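Local coordinates for peptidase M16 C-terminal domain-containing protein (Enterococcus faecalis, PDB 3D3Y) that is of unknown function but carries a peptidase M16-type domain and is predicted to bind a metal ion, at residues A[34-39]-A[166-171]; A[82-87]-A[233-238]. All coordinates share one frame; numbering follows the deposited sequence.

Interaction 1: residues A[34-39]-A[166-171]; sequences RLNHET and SEDQKI
Asp168 reaches across to Arg34 and His37 with both carboxylate oxygens, joining two loops of the M16 peptidase-like fold. Segment 34-39 starts at the last residue of strand 24-34 and leads to helix 40-52. Segment 166-171 follows helix 150-162 and contains a type I turn from Asp168 to Ile171. The Arg34 and Asp168 side chains cross at about a right angle. Arg34 NH1 donates to Asp168 OD2 at 2.8 Å in a salt bridge. The oxygen lies in the guanidinium plane but is met from above the carboxylate plane. The other oxygen, OD1, takes two bonds that arrive from opposite faces of the carboxylate. One comes from the backbone N of His37 at 2.9 Å, nearly straight at 169°. The second comes from ring atom ND1 of His37. CG of His37 sits between its backbone N and carbonyl carbon (chi1 75°). Ring and carboxylate are only 21° from coplanar. Leu35 O is buried here without a hydrogen-bonding partner. Deeper in, Leu35 CD2 packs on the amide of Gln169, whose NE2 bonds to Gly83 O and Asn84 OD1. His37 CB also rests 4.0 Å from Ile171 CG1.

Interaction 2: residues A[82-87]-A[233-238]; sequences KGNQHW and IFYNQP
Gly83 and Asn84 meet Ile233 and Phe234 backbone to backbone. Segment 82-87 holds the turn of a hairpin. A type II' turn from Lys82 to Gln85 links strands 74-82 and 85-95, with Gly83 at a positive phi of 58°. Segment 233-238 is irregular and passes the tip of the turn. One hydrogen bond joins the two, from Asn84 N to Ile233 O at 2.6 Å. Its donor stands above the carbonyl plane. The same oxygen receives a CA-H...O contact from Gly83 CA at 3.0 Å. Gly83, having no side chain, brings its CA right up to this oxygen.

Ile233 has the largest buried area, and its side chain meets Gln85 and Lys82. Its CG1 is anti to the backbone N (chi1 -179°), and CD1 lies 3.5 Å from Gln85 OE1. CD1 also approaches CG of Lys82, with the two side chains side by side and pointing the same way. The Gln85 and Ile233 side chains cross obliquely, and Gln85 NE2 lies 3.6 Å from Ile233 CB. Both ends of the Gln85 amide are held. NE2 bonds to Ala231 O. OE1 accepts from Trp87 NE1 at 3.0 Å, on a lone pair and in the indole plane, and also from Asn32. Farther along, Asn84 OD1 lies 3.9 Å from Tyr235 CD1, with amide and ring planes 31° apart. That oxygen bonds to Gln169.

The arrangement is a beta-hairpin with a two-residue type II' loop, at the edge of the six-stranded mixed sheet of an M16 peptidase-like fold. An irregular linker leading to strand 244-251 packs against its tip.

How the interactions relate
The two interactions have centres about 10 Å apart, and each has one segment at the end of the same sheet. Strand 24-34, whose end is part of interaction 1, is the sheet neighbour of strand 85-95 in interaction 2. A probable backbone hydrogen bond from Leu35 N to Asn84 O joins them directly. Gln169 and Tyr235 also pack together. Both contacts are partly buried, but interaction 1 has three exposed residues among those that touch and interaction 2 has none. Their chemistry differs accordingly. Charged and polar side chains hold 34-39 to 166-171, whereas 82-87 and 233-238 meet through one backbone bond and the aliphatic chain of an isoleucine.

Interaction 1: residues A[34-39]-A[166-171]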
loop_
_atom_site.group_PDB
_atom_site.type_symbol
_atom_site.label_atom_id
_atom_site.label_comp_id
_atom_site.label_asym_id
_atom_site.label_seq_id
_atom_site.Cartn_x
_atom_site.Cartn_y
_atom_site.Cartn_z
ATOM N N ARG A 34 7.527 -9.813 7.501
ATOM C CA ARG A 34 8.426 -9.579 6.354
ATOM C C ARG A 34 7.731 -9.937 5.026
ATOM O O ARG A 34 7.047 -10.959 4.930
ATOM C CB ARG A 34 9.733 -10.386 6.529
ATOM C CG ARG A 34 10.815 -10.130 5.469
ATOM C CD ARG A 34 12.042 -11.089 5.640
ATOM N NE ARG A 34 11.700 -12.433 5.156
ATOM C CZ ARG A 34 11.622 -12.774 3.865
ATOM N NH1 ARG A 34 11.889 -11.888 2.911
ATOM N NH2 ARG A 34 11.288 -14.013 3.516
ATOM N N LEU A 35 7.899 -9.100 4.006
ATOM C CA LEU A 35 7.352 -9.425 2.674
ATOM C C LEU A 35 8.012 -10.719 2.225
ATOM O O LEU A 35 9.226 -10.841 2.308
ATOM C CB LEU A 35 7.650 -8.312 1.692
ATOM C CG LEU A 35 7.033 -8.458 0.315
ATOM C CD1 LEU A 35 5.557 -8.121 0.399
ATOM C CD2 LEU A 35 7.763 -7.550 -0.654
ATOM N N ASN A 36 7.224 -11.682 1.762
ATOM C CA ASN A 36 7.736 -13.068 1.601
ATOM C C ASN A 36 6.908 -13.777 0.535
ATOM O O ASN A 36 5.728 -14.037 0.722
ATOM C CB ASN A 36 7.639 -13.801 2.948
ATOM C CG ASN A 36 8.192 -15.230 2.914
ATOM O OD1 ASN A 36 8.483 -15.780 1.865
ATOM N ND2 ASN A 36 8.331 -15.827 4.091
ATOM N N HIS A 37 7.524 -14.100 -0.594
ATOM C CA HIS A 37 6.782 -14.785 -1.652
ATOM C C HIS A 37 6.050 -16.037 -1.141
ATOM O O HIS A 37 5.047 -16.418 -1.717
ATOM C CB HIS A 37 7.695 -15.135 -2.842
ATOM C CG HIS A 37 8.616 -16.287 -2.588
ATOM N ND1 HIS A 37 9.862 -16.136 -2.017
ATOM C CD2 HIS A 37 8.481 -17.607 -2.849
ATOM C CE1 HIS A 37 10.451 -17.316 -1.923
ATOM N NE2 HIS A 37 9.634 -18.227 -2.420
ATOM N N GLU A 38 6.560 -16.680 -0.093
ATOM C CA GLU A 38 5.910 -17.897 0.434
ATOM C C GLU A 38 4.552 -17.632 1.111
ATOM O O GLU A 38 3.763 -18.556 1.255
ATOM C CB GLU A 38 6.853 -18.699 1.360
ATOM C CG GLU A 38 8.139 -19.171 0.630
ATOM C CD GLU A 38 9.186 -19.852 1.533
ATOM O OE1 GLU A 38 8.980 -19.961 2.783
ATOM O OE2 GLU A 38 10.244 -20.274 0.981
ATOM N N THR A 39 4.299 -16.388 1.549
ATOM C CA THR A 39 3.084 -16.084 2.319
ATOM C C THR A 39 2.226 -14.930 1.784
ATOM O O THR A 39 1.175 -14.671 2.326
ATOM C CB THR A 39 3.373 -15.750 3.789
ATOM O OG1 THR A 39 4.112 -14.523 3.863
ATOM C CG2 THR A 39 4.149 -16.925 4.499
ATOM N N SER A 166 15.242 -9.952 -6.259
ATOM C CA SER A 166 14.526 -10.333 -5.053
ATOM C C SER A 166 13.272 -11.142 -5.356
ATOM O O SER A 166 12.283 -10.597 -5.900
ATOM C CB SER A 166 14.157 -9.092 -4.229
ATOM O OG SER A 166 13.158 -9.425 -3.274
ATOM N N GLU A 167 13.271 -12.414 -4.944
ATOM C CA GLU A 167 12.074 -13.243 -5.142
ATOM C C GLU A 167 10.820 -12.697 -4.418
ATOM O O GLU A 167 9.694 -12.967 -4.832
ATOM C CB GLU A 167 12.355 -14.715 -4.818
ATOM C CG GLU A 167 12.392 -15.653 -6.103
ATOM C CD GLU A 167 12.960 -14.996 -7.394
ATOM O OE1 GLU A 167 12.293 -15.108 -8.458
ATOM O OE2 GLU A 167 14.055 -14.365 -7.361
ATOM N N ASP A 168 11.022 -11.905 -3.364
ATOM C CA ASP A 168 9.900 -11.344 -2.610
ATOM C C ASP A 168 9.342 -10.075 -3.225
ATOM O O ASP A 168 8.126 -9.899 -3.324
ATOM C CB ASP A 168 10.318 -11.079 -1.167
ATOM C CG ASP A 168 10.890 -12.298 -0.492
ATOM O OD1 ASP A 168 10.311 -13.384 -0.614
ATOM O OD2 ASP A 168 11.939 -12.177 0.173
ATOM N N GLN A 169 10.227 -9.165 -3.626
ATOM C CA GLN A 169 9.783 -7.837 -4.065
ATOM C C GLN A 169 9.189 -7.833 -5.466
ATOM O O GLN A 169 8.505 -6.888 -5.837
ATOM C CB GLN A 169 10.920 -6.829 -3.997
ATOM C CG GLN A 169 11.299 -6.439 -2.587
ATOM C CD GLN A 169 10.292 -5.491 -1.926
ATOM O OE1 GLN A 169 9.392 -4.969 -2.567
ATOM N NE2 GLN A 169 10.442 -5.293 -0.646
ATOM N N LYS A 170 9.472 -8.883 -6.245
ATOM C CA LYS A 170 8.880 -9.022 -7.581
ATOM C C LYS A 170 7.392 -9.424 -7.569
ATOM O O LYS A 170 6.718 -9.402 -8.605
ATOM C CB LYS A 170 9.733 -9.950 -8.458
ATOM C CG LYS A 170 9.913 -11.339 -7.935
ATOM C CD LYS A 170 10.468 -12.281 -9.008
ATOM C CE LYS A 170 11.950 -12.091 -9.215
ATOM N NZ LYS A 170 12.458 -13.039 -10.266
ATOM N N ILE A 171 6.869 -9.710 -6.380
ATOM C CA ILE A 171 5.474 -10.107 -6.181
ATOM C C ILE A 171 4.632 -8.921 -5.686
ATOM O O ILE A 171 5.012 -8.267 -4.686
ATOM C CB ILE A 171 5.402 -11.244 -5.113
ATOM C CG1 ILE A 171 6.437 -12.338 -5.392
ATOM C CG2 ILE A 171 3.970 -11.825 -4.958
ATOM C CD1 ILE A 171 6.234 -13.145 -6.693
#

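Interaction 2: residues A[82-87]-A[233-238]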
loop_
_atom_site.group_PDB
_atom_site.type_symbol
_atom_site.label_atom_id
_atom_site.label_comp_id
_atom_site.label_asym_id
_atom_site.label_seq_id
_atom_site.Cartn_x
_atom_site.Cartn_y
_atom_site.Cartn_z
ATOM N N LYS A 82 4.351 -2.602 2.097
ATOM C CA LYS A 82 5.025 -1.341 2.377
ATOM C C LYS A 82 6.475 -1.653 2.573
ATOM O O LYS A 82 6.843 -2.301 3.559
ATOM C CB LYS A 82 4.487 -0.676 3.652
ATOM C CG LYS A 82 4.855 0.836 3.799
ATOM C CD LYS A 82 3.865 1.625 2.940
ATOM C CE LYS A 82 3.988 3.100 3.092
ATOM N NZ LYS A 82 3.084 3.674 2.043
ATOM N N GLY A 83 7.315 -1.190 1.643
ATOM C CA GLY A 83 8.740 -1.461 1.763
ATOM C C GLY A 83 8.951 -2.965 1.804
ATOM O O GLY A 83 8.449 -3.693 0.928
ATOM N N ASN A 84 9.702 -3.424 2.797
ATOM C CA ASN A 84 9.933 -4.842 2.984
ATOM C C ASN A 84 8.923 -5.558 3.904
ATOM O O ASN A 84 9.177 -6.676 4.351
ATOM C CB ASN A 84 11.346 -5.080 3.499
ATOM C CG ASN A 84 11.908 -6.385 3.006
ATOM O OD1 ASN A 84 11.822 -6.697 1.794
ATOM N ND2 ASN A 84 12.462 -7.174 3.914
ATOM N N GLN A 85 7.782 -4.918 4.170
ATOM C CA GLN A 85 6.737 -5.475 5.066
ATOM C C GLN A 85 5.469 -5.775 4.285
ATOM O O GLN A 85 5.198 -5.171 3.239
ATOM C CB GLN A 85 6.419 -4.487 6.196
ATOM C CG GLN A 85 7.550 -4.323 7.191
ATOM C CD GLN A 85 7.324 -3.196 8.183
ATOM O OE1 GLN A 85 6.254 -2.585 8.225
ATOM N NE2 GLN A 85 8.348 -2.914 8.998
ATOM N N HIS A 86 4.704 -6.741 4.775
ATOM C CA HIS A 86 3.400 -7.029 4.203
ATOM C C HIS A 86 2.437 -6.965 5.400
ATOM O O HIS A 86 2.711 -7.534 6.491
ATOM C CB HIS A 86 3.385 -8.413 3.500
ATOM C CG HIS A 86 2.161 -8.649 2.662
ATOM N ND1 HIS A 86 1.022 -9.246 3.156
ATOM C CD2 HIS A 86 1.892 -8.337 1.372
ATOM C CE1 HIS A 86 0.103 -9.301 2.202
ATOM N NE2 HIS A 86 0.608 -8.753 1.106
ATOM N N TRP A 87 1.355 -6.214 5.217
ATOM C CA TRP A 87 0.445 -5.885 6.302
ATOM C C TRP A 87 -0.903 -6.584 6.056
ATOM O O TRP A 87 -1.425 -6.554 4.953
ATOM C CB TRP A 87 0.213 -4.354 6.332
ATOM C CG TRP A 87 1.436 -3.448 6.577
ATOM C CD1 TRP A 87 2.702 -3.819 6.989
ATOM C CD2 TRP A 87 1.440 -2.021 6.507
ATOM N NE1 TRP A 87 3.506 -2.680 7.133
ATOM C CE2 TRP A 87 2.745 -1.573 6.847
ATOM C CE3 TRP A 87 0.450 -1.062 6.186
ATOM C CZ2 TRP A 87 3.090 -0.211 6.875
ATOM C CZ3 TRP A 87 0.800 0.313 6.207
ATOM C CH2 TRP A 87 2.114 0.715 6.544
ATOM N N ILE A 233 11.687 -1.948 7.544
ATOM C CA ILE A 233 10.648 -1.417 6.678
ATOM C C ILE A 233 11.155 -1.157 5.242
ATOM O O ILE A 233 10.453 -1.459 4.271
ATOM C CB ILE A 233 9.907 -0.183 7.265
ATOM C CG1 ILE A 233 8.826 0.256 6.262
ATOM C CG2 ILE A 233 10.860 0.949 7.575
ATOM C CD1 ILE A 233 7.421 0.330 6.755
ATOM N N PHE A 234 12.353 -0.605 5.111
ATOM C CA PHE A 234 12.809 -0.140 3.815
ATOM C C PHE A 234 13.363 -1.311 3.024
ATOM O O PHE A 234 13.899 -2.273 3.607
ATOM C CB PHE A 234 13.876 0.959 3.947
ATOM C CG PHE A 234 13.366 2.238 4.562
ATOM C CD1 PHE A 234 12.122 2.761 4.217
ATOM C CD2 PHE A 234 14.141 2.925 5.485
ATOM C CE1 PHE A 234 11.643 3.968 4.792
ATOM C CE2 PHE A 234 13.675 4.143 6.065
ATOM C CZ PHE A 234 12.423 4.653 5.705
ATOM N N TYR A 235 13.230 -1.235 1.703
ATOM C CA TYR A 235 13.944 -2.176 0.836
ATOM C C TYR A 235 14.939 -1.386 -0.010
ATOM O O TYR A 235 14.610 -0.326 -0.545
ATOM C CB TYR A 235 12.998 -2.965 -0.076
ATOM C CG TYR A 235 13.719 -3.772 -1.153
ATOM C CD1 TYR A 235 14.123 -5.102 -0.920
ATOM C CD2 TYR A 235 14.014 -3.201 -2.395
ATOM C CE1 TYR A 235 14.789 -5.849 -1.910
ATOM C CE2 TYR A 235 14.680 -3.940 -3.393
ATOM C CZ TYR A 235 15.060 -5.251 -3.145
ATOM O OH TYR A 235 15.701 -5.940 -4.155
ATOM N N ASN A 236 16.142 -1.944 -0.129
ATOM C CA ASN A 236 17.207 -1.390 -0.950
ATOM C C ASN A 236 17.892 -2.512 -1.760
ATOM O O ASN A 236 17.880 -3.689 -1.368
ATOM C CB ASN A 236 18.222 -0.667 -0.033
ATOM C CG ASN A 236 19.388 -0.085 -0.797
ATOM O OD1 ASN A 236 19.208 0.838 -1.610
ATOM N ND2 ASN A 236 20.599 -0.631 -0.562
ATOM N N GLN A 237 18.495 -2.150 -2.881
ATOM C CA GLN A 237 19.251 -3.120 -3.682
ATOM C C GLN A 237 20.349 -2.370 -4.400
ATOM O O GLN A 237 20.226 -1.150 -4.597
ATOM C CB GLN A 237 18.337 -3.794 -4.699
ATOM C CG GLN A 237 17.582 -2.824 -5.591
ATOM C CD GLN A 237 16.774 -3.551 -6.664
ATOM O OE1 GLN A 237 16.270 -4.655 -6.440
ATOM N NE2 GLN A 237 16.653 -2.931 -7.831
ATOM N N PRO A 238 21.429 -3.070 -4.788
ATOM C CA PRO A 238 22.480 -2.374 -5.526
ATOM C C PRO A 238 22.014 -1.838 -6.877
ATOM O O PRO A 238 21.138 -2.447 -7.536
ATOM C CB PRO A 238 23.543 -3.459 -5.734
ATOM C CG PRO A 238 23.230 -4.509 -4.746
ATOM C CD PRO A 238 21.761 -4.491 -4.581
#